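Local coordinates for glycosyl hydrolase family 2, TIM barrel domain protein (Parabacteroides merdae ATCC 43184, PDB 6DXU), which hydrolyses beta-glucuronides as a family 2 glycoside hydrolase of a human gut bacterium, probably removing glucuronic acid from conjugates, at residues N75-V80 and I780-T785; V80-N85 and G788-Q793; D518-R523 and N604-V609; I769-A774 and A799-K804. All blocks are in the same frame, centred on the assembly; numbering follows the deposited sequence.

Interaction 1. Residues N75-V80 and I780-T785; sequences NAEDAV and ICNLGT. With NA (sodium ion), chain N.
The carboxylate of Glu77 and the amide of Asn782 meet edge to edge rather than face to face, their planes turned 77° apart. Asn782 ND2 donates to Glu77 OE2 over 2.9 Å, the acceptor lying close to the amide plane and receiving the N-H through its anti lone pair, away from OE1. The same ND2 is also hydrogen-bonded to Asp81 OD2, which helps fix the rotation of the amide. Glu77 reaches this edge because its CG stands anti to the backbone N (chi1 -169°) and the chain continues extended.

Both partners lie in loops, one in the family 2 sugar-binding domain and the other in C-terminal domain 5, so the contact joins two parts of the enzyme about 700 residues apart in sequence. Val80, by contrast, packs on backbone: its CG2 lies 3.2 Å from Asn782 O, while Val80 CG1 comes within 4.0 Å of Gly784 CA. Gly784 has a positive phi of 73°, and a CB there would stand only 3.3 Å from Val80 CG1. A water sits 2.8 Å from both Ala76 O and Asn782 O, linking the two backbones.

Within segment 75-80, Asp78 O binds a sodium ion at 2.7 Å, a site completed by Asp81 O, Val84 O and a water. Asn75 ND2 donates to the syn lone pair of Asp78 OD1 at 2.9 Å.

Interaction 2. Residues V80-N85 and G788-Q793; sequences VDPDVN and GSRKVQ. With NA (sodium ion), chain N; BCN (bicine), chain L.
Arg790 sends its CG between its own backbone N and carbonyl carbon (chi1 67°) and then runs extended to NE, which carries the guanidinium over the turn formed by Asp81 to Val84. Asp81 meets it with CG anti to the backbone N (chi1 -173°). Arg790 NH2 lies 3.1 Å from Asp81 OD1, reaching that oxygen on the syn side, and makes a weak bond to Asp81 OD2. It also forms a salt bridge with Asp83 OD2 at 2.5 Å, a separation so short that its exact value is doubtful; this oxygen is met from above the carboxylate plane, 43° out of it. Lys791, extended beyond CG, completes the salt-bridge network, with NZ 2.8 Å from Asp83 OD1.

Pro82 CG lies 3.8 Å above the guanidinium plane, over its centre, and also packs against Lys791 CD at 3.8 Å. A leucine in place of Arg790 would probably leave Asp81 without its cationic partner in this network and Asp83 with Lys791 alone, and take from Pro82 the flat group it covers. The turn from Asp81 to Val84 is type I, and at its start Asp81 OD1 accepts from Asp83 N over 3.0 Å, an Asx turn. The carbonyls Asp81 O and Val84 O bind sodium, the latter at 2.5 Å, together with Asp78 O.

At the far end of segment 788-793, Gln793 NE2 makes weak hydrogen bonds to bicine O6 and O21. Strand 791-793 is an outermost strand of its sheet, pairing antiparallel with strand 768-775 through Val792 and Ile769, while Arg790 just before it bonds to Phe771.

Interaction 3. Residues D518-R523 and N604-V609; sequences DSHARR and NPVPYV. With BCN (bicine), chain L.
His520 and Pro605 are the closest pair along the two backbones, their CA atoms 6.4 Å apart, and each belongs to a segment shaped by a type II beta turn. The turn from His520 to Arg523 closes with Arg523 N to His520 O at 2.9 Å; the one from Val606 to Val609 closes only weakly. Across the gap, Pro605 CB sits over the centre of the imidazole, a CH-pi contact 3.4 Å from the ring centroid and 12° off its normal. Val606 CG2 arrives at the ring edge instead, 3.6 Å from His520 CE1. With CG anti to the backbone N (chi1 -168°), the ring turns one face to Pro605 and an edge to Val606. Its nitrogens are both held: NE2 bonds to Gln793 O and ND1 to Gln611 NE2.

In the barrel, segment 518-523 follows strand 512-513, and segment 604-609 lies farther along, after strand 596-597, in the connection that follows barrel strand 587-589. Loops after the strands form the active-site end of TIM barrels, and these two line a bicine pocket that may lie near the substrate site. Arg523 NH1 donates to bicine O4 at 2.9 Å, with Pro605 CD 3.4 Å from bicine O6. An alanine at His520 would probably strip Pro605 of its ring face and leave Gln793 O without this donor.

Asp518, salt-bridged to Lys612, touches the other segment through a water, which donates to Asp518 OD2 and accepts from Asn604 ND2 over 2.9 Å. That same ND2 donates to Val609 O at 2.7 Å, pinning the amide across its own loop.

Interaction 4. Residues I769-A774 and A799-K804; sequences ITFEIA and ALIRIK
Phe771 and Ile801 face each other across a beta sandwich, one on strand 769-774 and the other on strand 799-804, which belong to two different four-stranded antiparallel sheets of the C-terminal domain 5 region. The strand axes approach to 9.0 Å and run in nearly the same direction, 23° apart, a spacing that leaves room for one layer of side chains from each sheet and is too wide for backbone pairing.

Ring contact comes first. Ile801 CG2 lies over a face of the Phe771 ring, 3.7 Å from the centroid and 16° off the normal, a CH-pi contact displaced toward the CD1 and CE1 rim. With CG1 of Ile801 anti to the backbone N (chi1 -161°), the CG2 methyl falls between that N and the carbonyl carbon. The opposite face is met by Ile769 CG2, 3.9 Å above the plane, so the ring is held between two isoleucine methyls. Ala799 CB lies at the ring edge, 4.0 Å from Phe771 CZ. Val814 and Leu779 also touch the ring from neighbouring strands.

Polar bonds lie on the far side of strand 769-774, where Glu772 is salt-bridged to Lys815 and accepts from Gly775 N of the second subunit.

The remaining contacts are purely aliphatic. Ile773 CD1 reaches Ile803 CG2 at 3.7 Å, the two side chains lying alongside, pointing opposite ways. The tightest carbon pair between the strands is Ile769 CD1 on Ala799 CB, at 3.5 Å.

In the fold
Interactions 3 and 4 are buried, interaction 1 partly so, and interaction 2 lies at the surface; their chemistry follows. Interaction 4 is aliphatic and aromatic packing between two sheets, whereas interaction 3 combines ring packing with polar groups facing bicine. Interaction 2 depends on salt bridges, and interaction 1 on one amide-carboxylate bond, a water and van der Waals contact. Interactions 1 and 2 share Val80 and a sodium site, their centres about 7 Å apart. Segment 788-793 touches all three other contacts: Gly788 O pairs with Leu783 N of interaction 1, its backbone bonds to the strand of interaction 4, and Gln793 bonds to His520 and Arg523 of interaction 3. Interactions 3 and 4 do not touch.

Interaction 1. Residues N75-V80 and I780-T785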
# COMPACT_ATOMS: atom_id res chain seq x y z
N ASN D 75 20.74 -12.45 -22.79
CA ASN D 75 22.13 -12.01 -22.92
C ASN D 75 22.97 -12.98 -23.73
O ASN D 75 24.20 -13.00 -23.57
CB ASN D 75 22.72 -11.83 -21.52
CG ASN D 75 21.83 -10.98 -20.64
OD1 ASN D 75 21.18 -11.47 -19.71
ND2 ASN D 75 21.78 -9.69 -20.94
N ALA D 76 22.33 -13.78 -24.58
CA ALA D 76 23.05 -14.79 -25.35
C ALA D 76 24.20 -14.17 -26.13
O ALA D 76 25.25 -14.80 -26.30
CB ALA D 76 22.09 -15.51 -26.30
N GLU D 77 24.02 -12.95 -26.61
CA GLU D 77 25.04 -12.26 -27.36
C GLU D 77 25.66 -11.08 -26.63
O GLU D 77 26.88 -10.88 -26.70
CB GLU D 77 24.46 -11.81 -28.71
CG GLU D 77 25.49 -11.33 -29.68
CD GLU D 77 25.07 -11.56 -31.13
OE1 GLU D 77 23.87 -11.83 -31.38
OE2 GLU D 77 25.95 -11.44 -32.01
N ASP D 78 24.86 -10.27 -25.91
CA ASP D 78 25.42 -9.02 -25.42
C ASP D 78 26.29 -9.19 -24.17
O ASP D 78 27.01 -8.25 -23.81
CB ASP D 78 24.30 -7.97 -25.18
CG ASP D 78 23.41 -8.26 -23.95
OD1 ASP D 78 23.59 -9.25 -23.22
OD2 ASP D 78 22.50 -7.44 -23.72
N ALA D 79 26.28 -10.36 -23.52
CA ALA D 79 27.18 -10.56 -22.39
C ALA D 79 28.64 -10.51 -22.82
O ALA D 79 29.49 -9.96 -22.11
CB ALA D 79 26.88 -11.88 -21.68
N VAL D 80 28.96 -11.06 -23.99
CA VAL D 80 30.34 -11.07 -24.47
C VAL D 80 30.58 -10.09 -25.60
O VAL D 80 31.75 -9.88 -25.98
CB VAL D 80 30.78 -12.49 -24.90
CG1 VAL D 80 30.82 -13.42 -23.70
CG2 VAL D 80 29.87 -13.06 -25.99
N ILE D 780 30.80 -15.54 -37.22
CA ILE D 780 30.41 -16.41 -36.10
C ILE D 780 31.19 -15.87 -34.91
O ILE D 780 32.28 -16.33 -34.56
CB ILE D 780 30.69 -17.89 -36.40
CG1 ILE D 780 29.91 -18.32 -37.65
CG2 ILE D 780 30.29 -18.78 -35.21
CD1 ILE D 780 30.14 -19.73 -38.08
N CYS D 781 30.62 -14.84 -34.29
CA CYS D 781 31.30 -14.09 -33.24
C CYS D 781 30.45 -14.11 -31.98
O CYS D 781 29.42 -14.80 -31.91
CB CYS D 781 31.60 -12.65 -33.69
SG CYS D 781 30.16 -11.62 -34.09
N ASN D 782 30.91 -13.38 -30.96
CA ASN D 782 30.22 -13.29 -29.67
C ASN D 782 29.96 -14.67 -29.08
O ASN D 782 28.92 -14.93 -28.45
CB ASN D 782 28.93 -12.48 -29.80
CG ASN D 782 29.21 -11.00 -30.05
OD1 ASN D 782 30.28 -10.48 -29.71
ND2 ASN D 782 28.26 -10.32 -30.67
N LEU D 783 30.91 -15.57 -29.27
CA LEU D 783 30.84 -16.87 -28.60
C LEU D 783 31.60 -16.88 -27.28
O LEU D 783 31.46 -17.83 -26.51
CB LEU D 783 31.39 -17.97 -29.51
CG LEU D 783 30.69 -18.15 -30.86
CD1 LEU D 783 31.25 -19.37 -31.58
CD2 LEU D 783 29.17 -18.24 -30.69
N GLY D 784 32.41 -15.86 -27.01
CA GLY D 784 33.22 -15.88 -25.80
C GLY D 784 34.38 -16.85 -25.86
O GLY D 784 34.81 -17.36 -24.82
N THR D 785 34.88 -17.14 -27.06
CA THR D 785 36.03 -18.01 -27.26
C THR D 785 37.08 -17.27 -28.08
O THR D 785 36.77 -16.31 -28.80
CB THR D 785 35.67 -19.29 -28.01
OG1 THR D 785 35.19 -18.94 -29.31
CG2 THR D 785 34.59 -20.11 -27.23
NA NA N . 29.31 -7.02 -22.97
O HOH W 1 27.59 -16.29 -26.45
O HOH W 2 28.71 -6.73 -20.25

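Interaction 2. Residues V80-N85 and G788-Q793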
# COMPACT_ATOMS: atom_id res chain seq x y z
N VAL D 80 28.96 -11.06 -23.99
CA VAL D 80 30.34 -11.07 -24.47
C VAL D 80 30.58 -10.09 -25.60
O VAL D 80 31.75 -9.88 -25.98
CB VAL D 80 30.78 -12.49 -24.90
CG1 VAL D 80 30.82 -13.42 -23.70
CG2 VAL D 80 29.87 -13.06 -25.99
N ASP D 81 29.54 -9.46 -26.14
CA ASP D 81 29.77 -8.44 -27.14
C ASP D 81 30.70 -7.39 -26.57
O ASP D 81 30.42 -6.83 -25.49
CB ASP D 81 28.47 -7.78 -27.60
CG ASP D 81 28.70 -6.83 -28.78
OD1 ASP D 81 29.19 -5.70 -28.55
OD2 ASP D 81 28.48 -7.25 -29.93
N PRO D 82 31.81 -7.08 -27.24
CA PRO D 82 32.84 -6.24 -26.61
C PRO D 82 32.45 -4.77 -26.48
O PRO D 82 33.16 -4.04 -25.77
CB PRO D 82 34.04 -6.40 -27.55
CG PRO D 82 33.42 -6.68 -28.91
CD PRO D 82 32.23 -7.58 -28.57
N ASP D 83 31.37 -4.30 -27.11
CA ASP D 83 31.10 -2.87 -27.19
C ASP D 83 29.88 -2.41 -26.39
O ASP D 83 29.51 -1.24 -26.46
CB ASP D 83 30.94 -2.45 -28.65
CG ASP D 83 32.20 -2.72 -29.47
OD1 ASP D 83 33.31 -2.49 -28.93
OD2 ASP D 83 32.08 -3.15 -30.63
N VAL D 84 29.25 -3.29 -25.61
CA VAL D 84 28.04 -2.93 -24.89
C VAL D 84 28.07 -3.52 -23.48
O VAL D 84 28.66 -4.58 -23.25
CB VAL D 84 26.76 -3.40 -25.62
CG1 VAL D 84 26.62 -2.71 -26.98
CG2 VAL D 84 26.76 -4.92 -25.77
N ASN D 85 27.42 -2.81 -22.55
CA ASN D 85 27.07 -3.37 -21.25
C ASN D 85 25.93 -4.37 -21.44
O ASN D 85 24.94 -4.05 -22.10
CB ASN D 85 26.59 -2.27 -20.29
CG ASN D 85 27.54 -1.09 -20.18
OD1 ASN D 85 28.72 -1.26 -19.93
ND2 ASN D 85 27.00 0.14 -20.34
N GLY D 788 36.03 -17.29 -31.61
CA GLY D 788 34.67 -16.87 -31.88
C GLY D 788 34.42 -15.46 -31.38
O GLY D 788 33.38 -15.19 -30.78
N SER D 789 35.37 -14.55 -31.59
CA SER D 789 35.30 -13.21 -31.04
C SER D 789 35.67 -12.19 -32.12
O SER D 789 36.73 -12.31 -32.74
CB SER D 789 36.23 -13.05 -29.83
OG SER D 789 35.79 -13.86 -28.73
N ARG D 790 34.81 -11.17 -32.31
CA ARG D 790 35.09 -10.17 -33.34
C ARG D 790 36.09 -9.14 -32.88
O ARG D 790 36.61 -8.39 -33.72
CB ARG D 790 33.80 -9.48 -33.79
CG ARG D 790 33.12 -8.59 -32.76
CD ARG D 790 31.83 -8.03 -33.32
NE ARG D 790 31.14 -7.18 -32.34
CZ ARG D 790 31.44 -5.91 -32.10
NH1 ARG D 790 32.42 -5.33 -32.79
NH2 ARG D 790 30.76 -5.22 -31.19
N LYS D 791 36.36 -9.06 -31.58
CA LYS D 791 37.51 -8.33 -31.04
C LYS D 791 38.23 -9.28 -30.09
O LYS D 791 37.61 -9.82 -29.18
CB LYS D 791 37.07 -7.06 -30.31
CG LYS D 791 36.51 -5.98 -31.24
CD LYS D 791 36.22 -4.67 -30.52
CE LYS D 791 35.66 -3.64 -31.50
NZ LYS D 791 35.34 -2.36 -30.85
N VAL D 792 39.51 -9.52 -30.34
CA VAL D 792 40.23 -10.57 -29.61
C VAL D 792 41.72 -10.26 -29.67
O VAL D 792 42.23 -9.79 -30.69
CB VAL D 792 39.91 -11.96 -30.19
CG1 VAL D 792 40.50 -12.13 -31.62
CG2 VAL D 792 40.41 -13.08 -29.26
N GLN D 793 42.41 -10.51 -28.56
CA GLN D 793 43.87 -10.40 -28.57
C GLN D 793 44.45 -11.56 -29.37
O GLN D 793 43.93 -12.67 -29.34
CB GLN D 793 44.43 -10.43 -27.14
CG GLN D 793 44.29 -9.13 -26.36
CD GLN D 793 44.94 -9.22 -24.99
OE1 GLN D 793 45.78 -10.09 -24.77
NE2 GLN D 793 44.53 -8.36 -24.06
NA NA N . 29.31 -7.02 -22.97
N1 BCN L . 46.32 -9.07 -20.17
C1 BCN L . 47.22 -7.93 -20.08
C2 BCN L . 47.36 -7.31 -21.47
O21 BCN L . 46.94 -7.94 -22.48
O22 BCN L . 47.89 -6.17 -21.61
C3 BCN L . 47.11 -10.28 -19.98
C4 BCN L . 47.88 -10.65 -21.26
O4 BCN L . 46.99 -10.73 -22.34
C5 BCN L . 45.36 -8.99 -19.07
C6 BCN L . 44.05 -8.37 -19.55
O6 BCN L . 43.97 -8.51 -20.95
O HOH W 2 28.71 -6.73 -20.25

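Interaction 3. Residues D518-R523 and N604-V609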
# COMPACT_ATOMS: atom_id res chain seq x y z
N ASP D 518 44.24 -17.72 -15.44
CA ASP D 518 43.65 -17.51 -16.76
C ASP D 518 44.59 -17.98 -17.86
O ASP D 518 45.80 -17.76 -17.80
CB ASP D 518 43.36 -16.04 -17.02
CG ASP D 518 42.19 -15.52 -16.22
OD1 ASP D 518 42.42 -15.18 -15.05
OD2 ASP D 518 41.07 -15.45 -16.78
N SER D 519 44.01 -18.58 -18.91
CA SER D 519 44.77 -18.86 -20.12
C SER D 519 43.91 -18.54 -21.34
O SER D 519 42.78 -19.04 -21.47
CB SER D 519 45.28 -20.30 -20.15
OG SER D 519 44.25 -21.28 -20.20
N HIS D 520 44.43 -17.67 -22.19
CA HIS D 520 43.86 -17.35 -23.49
C HIS D 520 44.09 -18.55 -24.39
O HIS D 520 45.22 -18.81 -24.80
CB HIS D 520 44.55 -16.10 -24.01
CG HIS D 520 43.91 -15.46 -25.21
ND1 HIS D 520 42.54 -15.37 -25.38
CD2 HIS D 520 44.46 -14.83 -26.28
CE1 HIS D 520 42.28 -14.73 -26.51
NE2 HIS D 520 43.43 -14.40 -27.08
N ALA D 521 43.02 -19.32 -24.64
CA ALA D 521 43.17 -20.60 -25.33
C ALA D 521 43.86 -20.40 -26.67
O ALA D 521 43.50 -19.49 -27.43
CB ALA D 521 41.81 -21.26 -25.55
N ARG D 522 44.85 -21.24 -26.95
CA ARG D 522 45.69 -21.28 -28.15
C ARG D 522 46.86 -20.33 -28.02
O ARG D 522 47.66 -20.24 -28.97
CB ARG D 522 44.92 -20.98 -29.45
CG ARG D 522 43.76 -21.93 -29.69
CD ARG D 522 42.90 -21.57 -30.91
NE ARG D 522 41.93 -22.64 -31.14
CZ ARG D 522 42.20 -23.75 -31.84
NH1 ARG D 522 43.40 -23.93 -32.39
NH2 ARG D 522 41.27 -24.68 -31.99
N ARG D 523 47.02 -19.62 -26.91
CA ARG D 523 48.22 -18.82 -26.71
C ARG D 523 49.25 -19.62 -25.93
O ARG D 523 48.94 -20.19 -24.88
CB ARG D 523 47.92 -17.52 -25.97
CG ARG D 523 49.15 -16.67 -25.71
CD ARG D 523 48.80 -15.43 -24.89
NE ARG D 523 48.12 -14.40 -25.68
CZ ARG D 523 47.47 -13.37 -25.15
NH1 ARG D 523 47.40 -13.22 -23.83
NH2 ARG D 523 46.87 -12.48 -25.95
N ASN D 604 39.71 -8.37 -20.87
CA ASN D 604 40.37 -9.66 -20.96
C ASN D 604 40.69 -9.97 -22.42
O ASN D 604 40.06 -9.41 -23.32
CB ASN D 604 39.50 -10.75 -20.35
CG ASN D 604 39.74 -10.92 -18.86
OD1 ASN D 604 40.38 -10.07 -18.24
ND2 ASN D 604 39.24 -12.02 -18.28
N PRO D 605 41.65 -10.86 -22.67
CA PRO D 605 42.01 -11.21 -24.07
C PRO D 605 40.82 -11.62 -24.92
O PRO D 605 40.73 -11.21 -26.08
CB PRO D 605 43.00 -12.37 -23.89
CG PRO D 605 43.66 -12.08 -22.58
CD PRO D 605 42.57 -11.49 -21.70
N VAL D 606 39.91 -12.42 -24.37
CA VAL D 606 38.53 -12.48 -24.85
C VAL D 606 37.71 -11.53 -23.96
O VAL D 606 37.54 -11.82 -22.77
CB VAL D 606 37.96 -13.89 -24.82
CG1 VAL D 606 36.48 -13.86 -25.19
CG2 VAL D 606 38.76 -14.83 -25.79
N PRO D 607 37.23 -10.41 -24.49
CA PRO D 607 36.50 -9.45 -23.64
C PRO D 607 35.33 -10.12 -22.93
O PRO D 607 34.60 -10.93 -23.51
CB PRO D 607 36.02 -8.39 -24.64
CG PRO D 607 37.06 -8.41 -25.75
CD PRO D 607 37.48 -9.88 -25.86
N TYR D 608 35.16 -9.77 -21.65
CA TYR D 608 34.01 -10.19 -20.84
C TYR D 608 33.94 -11.70 -20.63
O TYR D 608 32.85 -12.26 -20.46
CB TYR D 608 32.70 -9.69 -21.44
CG TYR D 608 32.57 -8.18 -21.44
CD1 TYR D 608 32.36 -7.48 -20.27
CD2 TYR D 608 32.67 -7.47 -22.64
CE1 TYR D 608 32.23 -6.09 -20.27
CE2 TYR D 608 32.54 -6.08 -22.66
CZ TYR D 608 32.32 -5.41 -21.48
OH TYR D 608 32.19 -4.04 -21.51
N VAL D 609 35.09 -12.37 -20.61
CA VAL D 609 35.14 -13.80 -20.32
C VAL D 609 36.21 -14.04 -19.28
O VAL D 609 37.34 -13.55 -19.41
CB VAL D 609 35.39 -14.64 -21.59
CG1 VAL D 609 35.65 -16.12 -21.22
CG2 VAL D 609 34.17 -14.55 -22.53
N1 BCN L . 46.32 -9.07 -20.17
C1 BCN L . 47.22 -7.93 -20.08
C2 BCN L . 47.36 -7.31 -21.47
O21 BCN L . 46.94 -7.94 -22.48
O22 BCN L . 47.89 -6.17 -21.61
C3 BCN L . 47.11 -10.28 -19.98
C4 BCN L . 47.88 -10.65 -21.26
O4 BCN L . 46.99 -10.73 -22.34
C5 BCN L . 45.36 -8.99 -19.07
C6 BCN L . 44.05 -8.37 -19.55
O6 BCN L . 43.97 -8.51 -20.95
O HOH W 3 39.61 -13.46 -15.83

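Interaction 4. Residues I769-A774 and A799-K804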
# COMPACT_ATOMS: atom_id res chain seq x y z
N ILE D 769 42.98 -7.67 -32.38
CA ILE D 769 42.53 -7.76 -33.77
C ILE D 769 41.01 -7.61 -33.78
O ILE D 769 40.32 -8.16 -32.91
CB ILE D 769 42.95 -9.10 -34.40
CG1 ILE D 769 44.47 -9.14 -34.56
CG2 ILE D 769 42.27 -9.30 -35.75
CD1 ILE D 769 45.01 -10.54 -34.52
N THR D 770 40.49 -6.87 -34.76
CA THR D 770 39.07 -6.63 -34.94
C THR D 770 38.61 -7.16 -36.31
O THR D 770 39.21 -6.81 -37.33
CB THR D 770 38.77 -5.14 -34.83
OG1 THR D 770 39.11 -4.69 -33.51
CG2 THR D 770 37.28 -4.84 -35.10
N PHE D 771 37.56 -7.97 -36.32
CA PHE D 771 36.96 -8.48 -37.55
C PHE D 771 35.68 -7.71 -37.88
O PHE D 771 34.89 -7.43 -36.98
CB PHE D 771 36.63 -9.96 -37.40
CG PHE D 771 37.82 -10.84 -37.23
CD1 PHE D 771 38.50 -11.33 -38.34
CD2 PHE D 771 38.27 -11.19 -35.96
CE1 PHE D 771 39.59 -12.17 -38.20
CE2 PHE D 771 39.36 -12.02 -35.81
CZ PHE D 771 40.03 -12.51 -36.93
N GLU D 772 35.48 -7.40 -39.16
CA GLU D 772 34.22 -6.84 -39.66
C GLU D 772 33.86 -7.53 -40.96
O GLU D 772 34.73 -8.05 -41.66
CB GLU D 772 34.30 -5.32 -39.89
CG GLU D 772 34.57 -4.49 -38.64
CD GLU D 772 34.56 -2.99 -38.90
OE1 GLU D 772 34.40 -2.56 -40.07
OE2 GLU D 772 34.72 -2.24 -37.92
N ILE D 773 32.57 -7.52 -41.30
CA ILE D 773 32.13 -8.17 -42.54
C ILE D 773 31.05 -7.32 -43.20
O ILE D 773 30.25 -6.68 -42.52
CB ILE D 773 31.63 -9.61 -42.29
CG1 ILE D 773 31.42 -10.35 -43.61
CG2 ILE D 773 30.34 -9.64 -41.48
CD1 ILE D 773 31.27 -11.86 -43.44
N ALA D 774 31.07 -7.29 -44.53
CA ALA D 774 30.03 -6.64 -45.32
C ALA D 774 29.64 -7.56 -46.47
O ALA D 774 30.52 -8.14 -47.11
CB ALA D 774 30.49 -5.28 -45.85
N ALA D 799 45.05 -14.85 -35.26
CA ALA D 799 43.66 -14.86 -34.80
C ALA D 799 42.83 -15.55 -35.87
O ALA D 799 43.04 -15.34 -37.07
CB ALA D 799 43.14 -13.45 -34.53
N LEU D 800 41.89 -16.38 -35.43
CA LEU D 800 41.00 -17.11 -36.31
C LEU D 800 39.55 -16.72 -36.01
O LEU D 800 39.20 -16.44 -34.86
CB LEU D 800 41.15 -18.62 -36.12
CG LEU D 800 42.54 -19.26 -36.22
CD1 LEU D 800 42.56 -20.64 -35.57
CD2 LEU D 800 42.91 -19.37 -37.67
N ILE D 801 38.71 -16.75 -37.05
CA ILE D 801 37.27 -16.63 -36.85
C ILE D 801 36.58 -17.37 -38.00
O ILE D 801 37.14 -17.50 -39.09
CB ILE D 801 36.81 -15.14 -36.76
CG1 ILE D 801 35.42 -15.04 -36.09
CG2 ILE D 801 36.81 -14.47 -38.13
CD1 ILE D 801 35.06 -13.61 -35.70
N ARG D 802 35.40 -17.92 -37.72
CA ARG D 802 34.61 -18.57 -38.75
C ARG D 802 33.54 -17.62 -39.28
O ARG D 802 33.02 -16.77 -38.54
CB ARG D 802 33.97 -19.85 -38.21
CG ARG D 802 35.00 -20.90 -37.80
CD ARG D 802 34.35 -22.24 -37.48
NE ARG D 802 33.47 -22.15 -36.32
N ILE D 803 33.23 -17.76 -40.57
CA ILE D 803 32.20 -16.95 -41.24
C ILE D 803 31.16 -17.89 -41.82
O ILE D 803 31.50 -18.86 -42.50
CB ILE D 803 32.80 -16.04 -42.33
CG1 ILE D 803 33.52 -14.85 -41.72
CG2 ILE D 803 31.71 -15.57 -43.31
CD1 ILE D 803 34.94 -15.11 -41.34
N LYS D 804 29.90 -17.61 -41.51
CA LYS D 804 28.77 -18.27 -42.16
C LYS D 804 28.52 -17.53 -43.47
O LYS D 804 28.09 -16.36 -43.45
CB LYS D 804 27.56 -18.23 -41.23
CG LYS D 804 26.27 -18.84 -41.77
CD LYS D 804 26.35 -20.35 -41.78
CE LYS D 804 24.99 -21.02 -42.03
NZ LYS D 804 24.16 -20.36 -43.07